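PDB 4OFQ: putative cell surface protein from Streptococcus pyogenes, which probably acts as an adhesin of the antigen I/II family at the bacterial surface, the fragment here being its C-terminal beta-sandwich region. Local coordinates for residues Gln242-His245 / Thr246-Leu249; Val282-Lys285 / Glu286-His289. All coordinates share one frame; numbering follows the deposited sequence.

Contact 1: residues Gln242-His245 / Thr246-Leu249; sequences QLQH and THDL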
# COMPACT_ATOMS: atom_id res chain seq x y z
N GLN A 242 -16.46 20.12 5.07
CA GLN A 242 -17.74 20.74 4.74
C GLN A 242 -18.28 21.36 6.01
O GLN A 242 -18.85 20.67 6.85
CB GLN A 242 -18.74 19.70 4.21
CG GLN A 242 -20.16 20.25 4.02
CD GLN A 242 -20.25 21.43 3.06
OE1 GLN A 242 -19.89 21.31 1.88
NE2 GLN A 242 -20.74 22.58 3.55
N LEU A 243 -18.07 22.67 6.16
CA LEU A 243 -18.51 23.36 7.36
C LEU A 243 -20.02 23.51 7.35
O LEU A 243 -20.62 23.61 6.28
CB LEU A 243 -17.84 24.73 7.45
CG LEU A 243 -16.32 24.70 7.61
CD1 LEU A 243 -15.73 26.08 7.32
CD2 LEU A 243 -15.96 24.23 9.02
N GLN A 244 -20.63 23.49 8.52
CA GLN A 244 -22.06 23.76 8.63
C GLN A 244 -22.22 25.27 8.52
O GLN A 244 -22.42 25.95 9.52
CB GLN A 244 -22.59 23.26 9.97
CG GLN A 244 -24.09 23.18 10.04
CD GLN A 244 -24.57 22.51 11.32
OE1 GLN A 244 -24.12 21.43 11.68
NE2 GLN A 244 -25.48 23.17 12.02
N HIS A 245 -22.11 25.79 7.30
CA HIS A 245 -22.07 27.24 7.10
C HIS A 245 -23.37 28.00 7.39
O HIS A 245 -23.39 29.22 7.38
CB HIS A 245 -21.51 27.60 5.71
CG HIS A 245 -22.40 27.20 4.57
ND1 HIS A 245 -23.13 26.03 4.57
CD2 HIS A 245 -22.69 27.83 3.41
CE1 HIS A 245 -23.83 25.95 3.45
NE2 HIS A 245 -23.58 27.03 2.72
N THR A 246 -24.46 27.28 7.67
CA THR A 246 -25.65 27.91 8.21
C THR A 246 -25.38 28.47 9.62
O THR A 246 -26.03 29.43 10.05
CB THR A 246 -26.81 26.92 8.32
OG1 THR A 246 -26.36 25.73 8.96
CG2 THR A 246 -27.35 26.56 6.94
N HIS A 247 -24.42 27.87 10.32
CA HIS A 247 -24.16 28.22 11.73
C HIS A 247 -22.72 28.68 11.99
O HIS A 247 -22.46 29.41 12.96
CB HIS A 247 -24.46 27.02 12.63
CG HIS A 247 -25.91 26.66 12.71
ND1 HIS A 247 -26.58 26.06 11.67
CD2 HIS A 247 -26.81 26.81 13.71
CE1 HIS A 247 -27.84 25.87 12.02
NE2 HIS A 247 -28.01 26.30 13.25
N ASP A 248 -21.80 28.24 11.16
CA ASP A 248 -20.38 28.55 11.34
C ASP A 248 -19.93 29.42 10.18
O ASP A 248 -20.03 29.03 9.02
CB ASP A 248 -19.52 27.29 11.32
CG ASP A 248 -19.48 26.56 12.66
OD1 ASP A 248 -19.92 27.12 13.69
OD2 ASP A 248 -19.01 25.39 12.67
N LEU A 249 -19.44 30.61 10.49
CA LEU A 249 -18.97 31.50 9.43
C LEU A 249 -17.44 31.52 9.43
O LEU A 249 -16.82 32.06 10.34
CB LEU A 249 -19.55 32.90 9.62
CG LEU A 249 -19.07 34.02 8.69
CD1 LEU A 249 -19.59 33.83 7.28
CD2 LEU A 249 -19.48 35.36 9.26
O HOH W 1 -19.22 23.16 10.96

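Contact 2: residues Val282-Lys285 / Glu286-His289; sequences VYNK and ETGH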
# COMPACT_ATOMS: atom_id res chain seq x y z
N VAL A 282 -8.83 27.00 -0.21
CA VAL A 282 -10.00 27.45 -0.96
C VAL A 282 -11.22 27.33 -0.06
O VAL A 282 -11.51 26.26 0.48
CB VAL A 282 -10.22 26.62 -2.24
CG1 VAL A 282 -11.52 27.06 -2.93
CG2 VAL A 282 -9.04 26.78 -3.19
N TYR A 283 -11.93 28.43 0.12
CA TYR A 283 -13.21 28.36 0.82
C TYR A 283 -14.32 28.88 -0.05
O TYR A 283 -14.24 29.99 -0.60
CB TYR A 283 -13.19 29.10 2.15
CG TYR A 283 -14.55 29.06 2.82
CD1 TYR A 283 -15.03 27.88 3.39
CD2 TYR A 283 -15.35 30.19 2.86
CE1 TYR A 283 -16.29 27.84 3.99
CE2 TYR A 283 -16.60 30.16 3.46
CZ TYR A 283 -17.06 28.98 4.02
OH TYR A 283 -18.30 28.95 4.61
N ASN A 284 -15.36 28.08 -0.18
CA ASN A 284 -16.52 28.45 -0.98
C ASN A 284 -17.63 28.97 -0.08
O ASN A 284 -18.30 28.20 0.60
CB ASN A 284 -17.02 27.23 -1.77
CG ASN A 284 -18.12 27.58 -2.77
OD1 ASN A 284 -18.95 28.46 -2.52
ND2 ASN A 284 -18.13 26.89 -3.90
N LYS A 285 -17.83 30.29 -0.09
CA LYS A 285 -18.77 30.94 0.82
C LYS A 285 -20.20 30.48 0.63
O LYS A 285 -20.97 30.39 1.59
CB LYS A 285 -18.70 32.46 0.65
CG LYS A 285 -17.28 33.01 0.66
CD LYS A 285 -17.28 34.52 0.52
CE LYS A 285 -18.10 35.17 1.62
NZ LYS A 285 -17.92 36.66 1.64
N GLU A 286 -20.55 30.16 -0.61
CA GLU A 286 -21.91 29.76 -0.94
C GLU A 286 -22.23 28.33 -0.48
O GLU A 286 -23.36 28.03 -0.10
CB GLU A 286 -22.13 29.90 -2.46
CG GLU A 286 -23.56 29.63 -2.91
CD GLU A 286 -23.70 29.66 -4.43
OE1 GLU A 286 -22.73 30.03 -5.12
OE2 GLU A 286 -24.80 29.33 -4.92
N THR A 287 -21.23 27.44 -0.48
CA THR A 287 -21.50 26.04 -0.17
C THR A 287 -20.93 25.59 1.17
O THR A 287 -21.28 24.52 1.66
CB THR A 287 -20.93 25.12 -1.23
OG1 THR A 287 -19.50 25.20 -1.20
CG2 THR A 287 -21.45 25.52 -2.63
N GLY A 288 -20.05 26.40 1.76
CA GLY A 288 -19.41 26.06 3.02
C GLY A 288 -18.26 25.08 2.89
O GLY A 288 -17.73 24.59 3.89
N HIS A 289 -17.86 24.79 1.66
CA HIS A 289 -16.81 23.82 1.41
C HIS A 289 -15.42 24.43 1.61
O HIS A 289 -15.06 25.39 0.94
CB HIS A 289 -16.94 23.25 0.00
CG HIS A 289 -16.03 22.09 -0.28
ND1 HIS A 289 -14.79 22.25 -0.86
CD2 HIS A 289 -16.19 20.76 -0.09
CE1 HIS A 289 -14.22 21.06 -1.01
NE2 HIS A 289 -15.05 20.15 -0.55
O HOH W 2 -19.38 30.09 -4.71

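Contact 1: residues Gln242-His245 / Thr246-Leu249
The carbonyl oxygen of Gln244 is gripped by two successive backbone amides, and this shared acceptor closes the turn between strands 237-242 and 248-257. His247 N lies 2.9 Å from Gln244 O and comes from above the carbonyl plane, 35° out of it. Asp248 N reaches Gln244 O at the same 2.9 Å but from the opposite face, so two bonds hold the oxygen from opposite faces, which should restrain the peptide's rotation. Across the same turn, His245 CA makes a CA-H...O contact of 3.3 Å with Asp248 O.

Gln244 swings CG away from its own amide nitrogen (chi1 -166°) and continues extended, running alongside His247 in the same direction. Its NE2 sits over one face of the imidazole, 3.1 Å from His247 ND1, and the amide and ring planes stand nearly perpendicular, at 86°. Both polar atoms of this amide are held by the backbone of strand 323-332: OE1 accepts from Ala325 N and NE2 donates to Asp323 O. At the edge of the same ring and in its plane, Thr246 OG1 is hydrogen-bonded to His247 ND1 at 2.7 Å, which helps to fix the ring's rotation.

Asp248, buried, adds a solvent-mediated tie: one water accepts from Gln244 N and donates to Asp248 OD2, 2.8 Å from each. The carboxylate also meets Tyr219 through OD2 and forms a salt bridge to Arg318 through OD1, which would be expected to stabilise its negative charge. Gln244 itself is the centre of an inverse gamma turn, in which His245 N bonds weakly to Leu243 O. Here the turn is a short connection of the kind found in beta-sandwiches, carrying the chain from the sheet of strand 237-242 to that of strand 248-257.

Contact 2: residues Val282-Lys285 / Glu286-His289
Asn284 and His289 are joined by a backbone bond, part of the hairpin between strands 279-284 and 289-294. Asn284 N donates almost straight to His289 O at 2.9 Å, with an angle of 169° at the hydrogen, while Gly288 N meets Asn284 O at 2.8 Å, nearly along the C=O axis. Gly288 and His289 thus both face Asn284, forming a G1 beta bulge, and Gly288 supplies the positive phi (79°) of that motif.

Side-chain polar bonds flank the loop. A chi1 of -173° carries the Asn284 amide away from its own backbone N and turns OD1 over the turn: Thr287 N lies 3.2 Å from Asn284 OD1, well above the carbonyl plane, and Glu286 N adds a weak bond to the same oxygen. A water also donates to OD1. Thr287 OG1 nestles 3.2 Å from Asn284 CG and receives a weak bond from His289 N.

Packing belongs to Tyr283, whose ring runs beside the bulge and brings OH to 3.5 Å from Gly288 CA; it also stacks with Tyr250. The chemistry implies that the side-chain oxygen of Asn284 serves as a second acceptor beside its backbone O, adding a side-chain tie to the backbone ones.

In the fold
Both contacts lie near the surface of the same family region, their centres about 9 Å apart, and each includes one buried touching residue, Asp248 in contact 1 and Gly288 in contact 2. Contact 2 is a hairpin within one sheet, joining strands 279-284 and 289-294; contact 1 carries the chain from strand 237-242 of that sheet to strand 248-257 of the other. Accordingly, contact 2 relies largely on its own amides and Asn284, whereas contact 1 sends polar side chains to several neighbouring strands and loops. The two loops also bond directly: Gln242 NE2 to Thr287 O, Leu243 N to Gly288 O, and His245 NE2 to Glu286 O.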